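Local atomic coordinates of arginase (Trypanosoma brucei brucei, PDB entry 4RHJ), a protein that is of unknown function but adopts the arginase-deacetylase fold, having evolved without the binuclear manganese cluster that arginases use to hydrolyse arginine. Residues E125-L130 / V151-R156; F49-G54 / G144-S149. All blocks are in the same frame, centred on the assembly; numbering follows the deposited sequence.

Interaction 1: residues E125-L130 / V151-R156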
ATOM      1  N   GLU A 125     -33.723  16.449  -3.818  1.00 22.73           N
ATOM      2  CA  GLU A 125     -34.050  17.852  -4.050  1.00 25.01           C
ATOM      3  C   GLU A 125     -32.825  18.703  -4.377  1.00 27.55           C
ATOM      4  O   GLU A 125     -32.884  19.575  -5.244  1.00 34.79           O
ATOM      5  CB  GLU A 125     -34.767  18.430  -2.836  1.00 29.97           C
ATOM      6  CG  GLU A 125     -34.427  19.867  -2.571  1.00 30.85           C
ATOM      7  CD  GLU A 125     -35.419  20.499  -1.663  1.00 26.61           C
ATOM      8  OE1 GLU A 125     -36.331  19.771  -1.217  1.00 25.55           O
ATOM      9  OE2 GLU A 125     -35.291  21.712  -1.404  1.00 28.43           O
ATOM     10  N   ALA A 126     -31.720  18.460  -3.677  1.00 20.15           N
ATOM     11  CA  ALA A 126     -30.457  19.113  -4.005  1.00 20.56           C
ATOM     12  C   ALA A 126     -30.015  18.769  -5.427  1.00 20.44           C
ATOM     13  O   ALA A 126     -29.780  19.660  -6.236  1.00 24.22           O
ATOM     14  CB  ALA A 126     -29.382  18.717  -3.017  1.00 21.25           C
ATOM     15  N   SER A 127     -29.912  17.479  -5.724  1.00 16.60           N
ATOM     16  CA  SER A 127     -29.441  17.022  -7.024  1.00 14.54           C
ATOM     17  C   SER A 127     -30.301  17.599  -8.145  1.00 22.58           C
ATOM     18  O   SER A 127     -29.786  18.114  -9.144  1.00 15.69           O
ATOM     19  CB  SER A 127     -29.438  15.497  -7.078  1.00 22.84           C
ATOM     20  OG  SER A 127     -30.718  14.970  -6.772  1.00 26.95           O
ATOM     21  N   THR A 128     -31.612  17.518  -7.963  1.00 14.34           N
ATOM     22  CA  THR A 128     -32.571  18.137  -8.880  1.00 30.17           C
ATOM     23  C   THR A 128     -32.318  19.646  -9.083  1.00 20.45           C
ATOM     24  O   THR A 128     -32.389  20.160 -10.208  1.00 21.90           O
ATOM     25  CB  THR A 128     -34.015  17.946  -8.375  1.00 18.28           C
ATOM     26  OG1 THR A 128     -34.401  16.566  -8.483  1.00 17.59           O
ATOM     27  CG2 THR A 128     -34.968  18.790  -9.181  1.00 33.51           C
ATOM     28  N   GLU A 129     -32.011  20.342  -7.992  1.00 27.77           N
ATOM     29  CA  GLU A 129     -31.833  21.790  -8.031  1.00 30.86           C
ATOM     30  C   GLU A 129     -30.422  22.170  -8.465  1.00 25.64           C
ATOM     31  O   GLU A 129     -30.146  23.330  -8.748  1.00 24.40           O
ATOM     32  CB  GLU A 129     -32.145  22.416  -6.668  1.00 29.66           C
ATOM     33  CG  GLU A 129     -32.519  23.890  -6.723  1.00 26.17           C
ATOM     34  CD  GLU A 129     -34.017  24.145  -6.583  1.00 29.96           C
ATOM     35  OE1 GLU A 129     -34.804  23.180  -6.567  1.00 40.07           O
ATOM     36  OE2 GLU A 129     -34.419  25.318  -6.475  1.00 32.11           O
ATOM     37  N   LEU A 130     -29.534  21.186  -8.513  1.00 27.24           N
ATOM     38  CA  LEU A 130     -28.192  21.387  -9.049  1.00 25.88           C
ATOM     39  C   LEU A 130     -28.160  21.084 -10.542  1.00 19.03           C
ATOM     40  O   LEU A 130     -27.466  21.749 -11.321  1.00 27.46           O
ATOM     41  CB  LEU A 130     -27.175  20.508  -8.317  1.00 17.09           C
ATOM     42  CG  LEU A 130     -26.773  21.065  -6.954  1.00 18.07           C
ATOM     43  CD1 LEU A 130     -25.588  20.316  -6.351  1.00 18.60           C
ATOM     44  CD2 LEU A 130     -26.518  22.572  -7.048  1.00 27.74           C
ATOM     45  N   VAL A 151     -29.128  10.172  -9.574  1.00 19.67           N
ATOM     46  CA  VAL A 151     -29.504   9.654 -10.879  1.00 16.69           C
ATOM     47  C   VAL A 151     -31.029   9.714 -11.078  1.00 20.64           C
ATOM     48  O   VAL A 151     -31.502   9.811 -12.207  1.00 24.59           O
ATOM     49  CB  VAL A 151     -28.990   8.208 -11.076  1.00 22.46           C
ATOM     50  CG1 VAL A 151     -29.521   7.344 -10.018  1.00 20.01           C
ATOM     51  CG2 VAL A 151     -29.387   7.655 -12.446  1.00 20.50           C
ATOM     52  N   GLU A 152     -31.809   9.694  -9.995  1.00 28.63           N
ATOM     53  CA  GLU A 152     -33.266   9.792 -10.149  1.00 25.06           C
ATOM     54  C   GLU A 152     -33.759  11.220 -10.388  1.00 24.55           C
ATOM     55  O   GLU A 152     -34.785  11.418 -11.039  1.00 19.36           O
ATOM     56  CB  GLU A 152     -33.975   9.186  -8.945  1.00 26.53           C
ATOM     57  CG  GLU A 152     -34.102   7.681  -9.065  1.00 22.02           C
ATOM     58  CD  GLU A 152     -35.125   7.112  -8.143  1.00 24.64           C
ATOM     59  OE1 GLU A 152     -35.205   7.592  -6.996  1.00 32.29           O
ATOM     60  OE2 GLU A 152     -35.843   6.185  -8.564  1.00 30.75           O
ATOM     61  N   ALA A 153     -33.019  12.201  -9.875  1.00 19.63           N
ATOM     62  CA  ALA A 153     -33.233  13.609 -10.201  1.00 13.35           C
ATOM     63  C   ALA A 153     -32.920  13.905 -11.663  1.00 32.38           C
ATOM     64  O   ALA A 153     -33.466  14.837 -12.254  1.00 24.16           O
ATOM     65  CB  ALA A 153     -32.398  14.461  -9.335  1.00 19.24           C
ATOM     66  N   TYR A 154     -32.021  13.107 -12.232  1.00 26.52           N
ATOM     67  CA  TYR A 154     -31.574  13.286 -13.613  1.00 27.97           C
ATOM     68  C   TYR A 154     -32.605  12.753 -14.586  1.00 26.41           C
ATOM     69  O   TYR A 154     -32.925  13.392 -15.592  1.00 25.12           O
ATOM     70  CB  TYR A 154     -30.231  12.581 -13.847  1.00 39.67           C
ATOM     71  CG  TYR A 154     -29.557  12.983 -15.133  1.00 25.04           C
ATOM     72  CD1 TYR A 154     -29.958  12.449 -16.348  1.00 26.75           C
ATOM     73  CD2 TYR A 154     -28.527  13.905 -15.131  1.00 30.60           C
ATOM     74  CE1 TYR A 154     -29.354  12.824 -17.517  1.00 38.67           C
ATOM     75  CE2 TYR A 154     -27.913  14.288 -16.303  1.00 25.75           C
ATOM     76  CZ  TYR A 154     -28.330  13.748 -17.489  1.00 28.88           C
ATOM     77  OH  TYR A 154     -27.717  14.131 -18.653  1.00 26.93           O
ATOM     78  N   LYS A 155     -33.108  11.564 -14.279  1.00 25.47           N
ATOM     79  CA  LYS A 155     -34.092  10.898 -15.113  1.00 24.87           C
ATOM     80  C   LYS A 155     -35.456  11.579 -15.008  1.00 21.54           C
ATOM     81  O   LYS A 155     -36.283  11.478 -15.905  1.00 32.06           O
ATOM     82  CB  LYS A 155     -34.199   9.426 -14.720  1.00 34.49           C
ATOM     83  CG  LYS A 155     -34.740   8.529 -15.818  1.00 47.21           C
ATOM     84  CD  LYS A 155     -33.817   8.508 -17.022  1.00 34.41           C
ATOM     85  CE  LYS A 155     -34.231   7.424 -17.988  1.00 30.50           C
ATOM     86  NZ  LYS A 155     -33.318   7.368 -19.144  1.00 36.51           N
ATOM     87  N   ARG A 156     -35.692  12.261 -13.898  1.00 30.45           N
ATOM     88  CA  ARG A 156     -36.886  13.082 -13.746  1.00 32.54           C
ATOM     89  C   ARG A 156     -36.818  14.259 -14.706  1.00 39.42           C
ATOM     90  O   ARG A 156     -37.755  14.515 -15.464  1.00 38.18           O
ATOM     91  CB  ARG A 156     -37.014  13.566 -12.308  1.00 28.24           C
ATOM     92  CG  ARG A 156     -37.806  14.850 -12.132  1.00 32.38           C
ATOM     93  CD  ARG A 156     -37.177  15.717 -11.052  1.00 29.17           C
ATOM     94  NE  ARG A 156     -36.285  14.934 -10.202  1.00 20.49           N
ATOM     95  CZ  ARG A 156     -36.689  14.234  -9.146  1.00 33.22           C
ATOM     96  NH1 ARG A 156     -37.969  14.205  -8.812  1.00 34.89           N
ATOM     97  NH2 ARG A 156     -35.814  13.547  -8.435  1.00 40.49           N
TER
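A153 points its methyl toward the neighbouring helix, where the hydroxyls of S127 and T128 receive it. Both oxygens touch A153 CB, from directions about a right angle apart, S127 OG at 3.1 Å and T128 OG1 at 3.0 Å. Neither oxygen is left unsatisfied by meeting a methyl, because both are hydrogen-bonded back into their own helix, T128 OG1 to the carbonyl of L124 and S127 OG to those of S123 and L124. S127 can do this because its OG sits between the backbone N and the carbonyl carbon (chi1 56°). Small residues on both sides permit a close approach: T128 and A153 stand 4.8 Å apart between their CA atoms, and the segment axes come within 8.2 Å at a crossing angle of -47°. R156 reaches across beside this pair. Bends at chi2 and chi3 bring its guanidinium over T128, whose side chain it crosses at about a right angle, and T128 OG1 lies over one face of the group. The 3.0 Å between T128 OG1 and R156 NE is a contact without hydrogen-bond geometry. The N-H of R156 NE is directed instead at A153 O, one turn back in its own helix, in a weak bond of 3.5 Å. The segments belong to helices 116-131 and 148-157, which are joined through strand 136-140 of the parallel sheet. Helix 23-30 packs on the first through A126 and E129, while V151 and Y154 of the second rest on I163 of strand 163-168.

Interaction 2: residues F49-G54 / G144-S149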
ATOM      1  N   PHE A  49     -21.437  19.148  -2.743  1.00 29.79           N
ATOM      2  CA  PHE A  49     -21.955  19.187  -1.394  1.00 22.99           C
ATOM      3  C   PHE A  49     -21.539  17.961  -0.605  1.00 21.50           C
ATOM      4  O   PHE A  49     -21.026  17.001  -1.158  1.00 22.32           O
ATOM      5  CB  PHE A  49     -23.472  19.362  -1.401  1.00 16.97           C
ATOM      6  CG  PHE A  49     -24.225  18.270  -2.084  1.00 14.27           C
ATOM      7  CD1 PHE A  49     -24.554  18.379  -3.418  1.00 22.46           C
ATOM      8  CD2 PHE A  49     -24.646  17.165  -1.379  1.00 16.80           C
ATOM      9  CE1 PHE A  49     -25.262  17.389  -4.042  1.00 26.43           C
ATOM     10  CE2 PHE A  49     -25.353  16.183  -1.982  1.00 16.49           C
ATOM     11  CZ  PHE A  49     -25.664  16.288  -3.328  1.00 29.18           C
ATOM     12  N   GLY A  50     -21.735  18.036   0.709  1.00 31.13           N
ATOM     13  CA  GLY A  50     -21.379  16.965   1.614  1.00 26.38           C
ATOM     14  C   GLY A  50     -22.602  16.204   2.054  1.00 17.38           C
ATOM     15  O   GLY A  50     -23.561  16.779   2.535  1.00 21.97           O
ATOM     16  N   TYR A  51     -22.545  14.896   1.880  1.00 15.59           N
ATOM     17  CA  TYR A  51     -23.653  14.012   2.150  1.00 16.12           C
ATOM     18  C   TYR A  51     -23.272  13.009   3.257  1.00 20.03           C
ATOM     19  O   TYR A  51     -22.213  12.391   3.197  1.00 22.39           O
ATOM     20  CB  TYR A  51     -24.051  13.295   0.852  1.00 21.96           C
ATOM     21  CG  TYR A  51     -25.230  12.351   0.976  1.00 21.73           C
ATOM     22  CD1 TYR A  51     -26.521  12.834   1.122  1.00 16.23           C
ATOM     23  CD2 TYR A  51     -25.042  10.979   0.934  1.00 21.50           C
ATOM     24  CE1 TYR A  51     -27.588  11.977   1.234  1.00 23.41           C
ATOM     25  CE2 TYR A  51     -26.100  10.122   1.030  1.00 16.80           C
ATOM     26  CZ  TYR A  51     -27.370  10.617   1.189  1.00 23.46           C
ATOM     27  OH  TYR A  51     -28.427   9.741   1.286  1.00 20.87           O
ATOM     28  N   GLY A  52     -24.127  12.835   4.262  1.00 19.89           N
ATOM     29  CA  GLY A  52     -23.718  12.102   5.452  1.00 19.15           C
ATOM     30  C   GLY A  52     -24.533  10.889   5.843  1.00 13.89           C
ATOM     31  O   GLY A  52     -24.457  10.452   6.979  1.00 14.71           O
ATOM     32  N   ALA A  53     -25.274  10.314   4.900  1.00 20.12           N
ATOM     33  CA  ALA A  53     -26.147   9.184   5.208  1.00 20.38           C
ATOM     34  C   ALA A  53     -25.387   7.904   5.571  1.00 23.96           C
ATOM     35  O   ALA A  53     -24.442   7.512   4.895  1.00 22.41           O
ATOM     36  CB  ALA A  53     -27.068   8.918   4.052  1.00 24.89           C
ATOM     37  N   GLY A  54     -25.806   7.250   6.645  1.00 15.70           N
ATOM     38  CA  GLY A  54     -25.170   6.000   7.042  1.00 17.06           C
ATOM     39  C   GLY A  54     -23.764   6.067   7.617  1.00 20.80           C
ATOM     40  O   GLY A  54     -23.128   5.031   7.825  1.00 24.21           O
ATOM     41  N   GLY A 144     -23.447   5.657   0.045  1.00 17.38           N
ATOM     42  CA  GLY A 144     -23.710   5.276  -1.327  1.00 17.48           C
ATOM     43  C   GLY A 144     -25.153   5.437  -1.736  1.00 17.49           C
ATOM     44  O   GLY A 144     -25.478   5.250  -2.897  1.00 18.00           O
ATOM     45  N   SER A 145     -26.004   5.795  -0.775  1.00 18.21           N
ATOM     46  CA  SER A 145     -27.416   6.092  -1.036  1.00 19.97           C
ATOM     47  C   SER A 145     -27.611   7.273  -1.969  1.00 24.54           C
ATOM     48  O   SER A 145     -28.601   7.348  -2.703  1.00 19.73           O
ATOM     49  CB  SER A 145     -28.139   6.371   0.273  1.00 16.40           C
ATOM     50  OG  SER A 145     -27.358   7.206   1.106  1.00 22.78           O
ATOM     51  N   ALA A 146     -26.660   8.201  -1.929  1.00 21.00           N
ATOM     52  CA  ALA A 146     -26.658   9.355  -2.823  1.00 22.03           C
ATOM     53  C   ALA A 146     -26.271   8.981  -4.246  1.00 29.03           C
ATOM     54  O   ALA A 146     -25.808   9.827  -5.005  1.00 30.57           O
ATOM     55  CB  ALA A 146     -25.718  10.422  -2.306  1.00 24.47           C
ATOM     56  N   THR A 147     -26.420   7.710  -4.602  1.00 22.73           N
ATOM     57  CA  THR A 147     -26.318   7.321  -5.999  1.00 15.02           C
ATOM     58  C   THR A 147     -27.729   7.267  -6.537  1.00 19.34           C
ATOM     59  O   THR A 147     -28.041   7.894  -7.541  1.00 23.33           O
ATOM     60  CB  THR A 147     -25.588   5.985  -6.179  1.00 14.71           C
ATOM     61  OG1 THR A 147     -24.181   6.208  -6.010  1.00 21.27           O
ATOM     62  CG2 THR A 147     -25.849   5.395  -7.580  1.00 16.84           C
ATOM     63  N   LEU A 148     -28.587   6.569  -5.806  1.00 21.84           N
ATOM     64  CA  LEU A 148     -30.003   6.450  -6.118  1.00 23.25           C
ATOM     65  C   LEU A 148     -30.691   7.800  -6.375  1.00 17.22           C
ATOM     66  O   LEU A 148     -31.297   7.995  -7.417  1.00 17.09           O
ATOM     67  CB  LEU A 148     -30.696   5.700  -4.972  1.00 18.90           C
ATOM     68  CG  LEU A 148     -32.214   5.556  -4.945  1.00 26.73           C
ATOM     69  CD1 LEU A 148     -32.740   4.991  -6.258  1.00 22.74           C
ATOM     70  CD2 LEU A 148     -32.606   4.676  -3.774  1.00 11.17           C
ATOM     71  N   SER A 149     -30.575   8.730  -5.430  1.00 27.64           N
ATOM     72  CA  SER A 149     -31.285  10.014  -5.494  1.00 22.56           C
ATOM     73  C   SER A 149     -30.850  10.897  -6.656  1.00 26.80           C
ATOM     74  O   SER A 149     -31.681  11.509  -7.322  1.00 21.17           O
ATOM     75  CB  SER A 149     -31.089  10.793  -4.195  1.00 24.32           C
ATOM     76  OG  SER A 149     -30.911   9.922  -3.093  1.00 23.02           O
TER
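S145 OG is held by two groups, the phenol of Y51 and the carboxylate of D143. Y51 OH donates to S145 OG over 2.8 Å, and the second hydrogen bond links S145 OG to D143 OD1, from the residue just before the segment. The serine oxygen sits in the plane of the Y51 ring, beside the CE2 edge, and takes the phenol's hydrogen from the side; Y51 CE2 is 3.2 Å from S145 OG. A146 uses the same ring differently. Its CB sits over one face, 3.6 Å from the centroid of the Y51 ring and 24° off the normal, which is CH-pi geometry displaced toward the CD2-CE2 side. The ring reaches both neighbours because Y51 CG is anti to the backbone N (chi1 -179°). A53 adds its methyl to the same oxygen, with A53 CB 3.4 Å from S145 OG. On the other side of the contact, a type I beta turn from G144 to T147, closed by T147 N to G144 O at 3.1 Å, presents S145 and A146 together. W119 meets the Y51 ring edge-to-face. The S145 hydroxyl takes one hydrogen bond from Y51 and can give one to D143, so both satisfy it, and the two bonds join the loops after strands 46-50 and 136-140 about 11 Å, side chain to side chain, from D244, a manganese ligand in another structure of this protein.

How the interactions relate
The centres of interactions 1 and 2 lie 13 Å apart, and the two contacts share helix 148-157: residues 144-149 lead into it and residues 151-156 continue it. Along the chain the order is 49-54, 125-130, 144-149, 151-156, so the segments of the two contacts alternate. They also touch directly, with L130 CD1 3.7 Å from F49 CD1 and S127 OG 3.6 Å from S149 O. Strands 46-50 and 136-140 are neighbours in the parallel sheet. Interaction 2 therefore ties the loop ends beyond these strands together, whereas interaction 1 pairs the helices that precede and follow strand 136-140 along the chain, and helix 148-157 runs from the loop of interaction 2 to that helix pair.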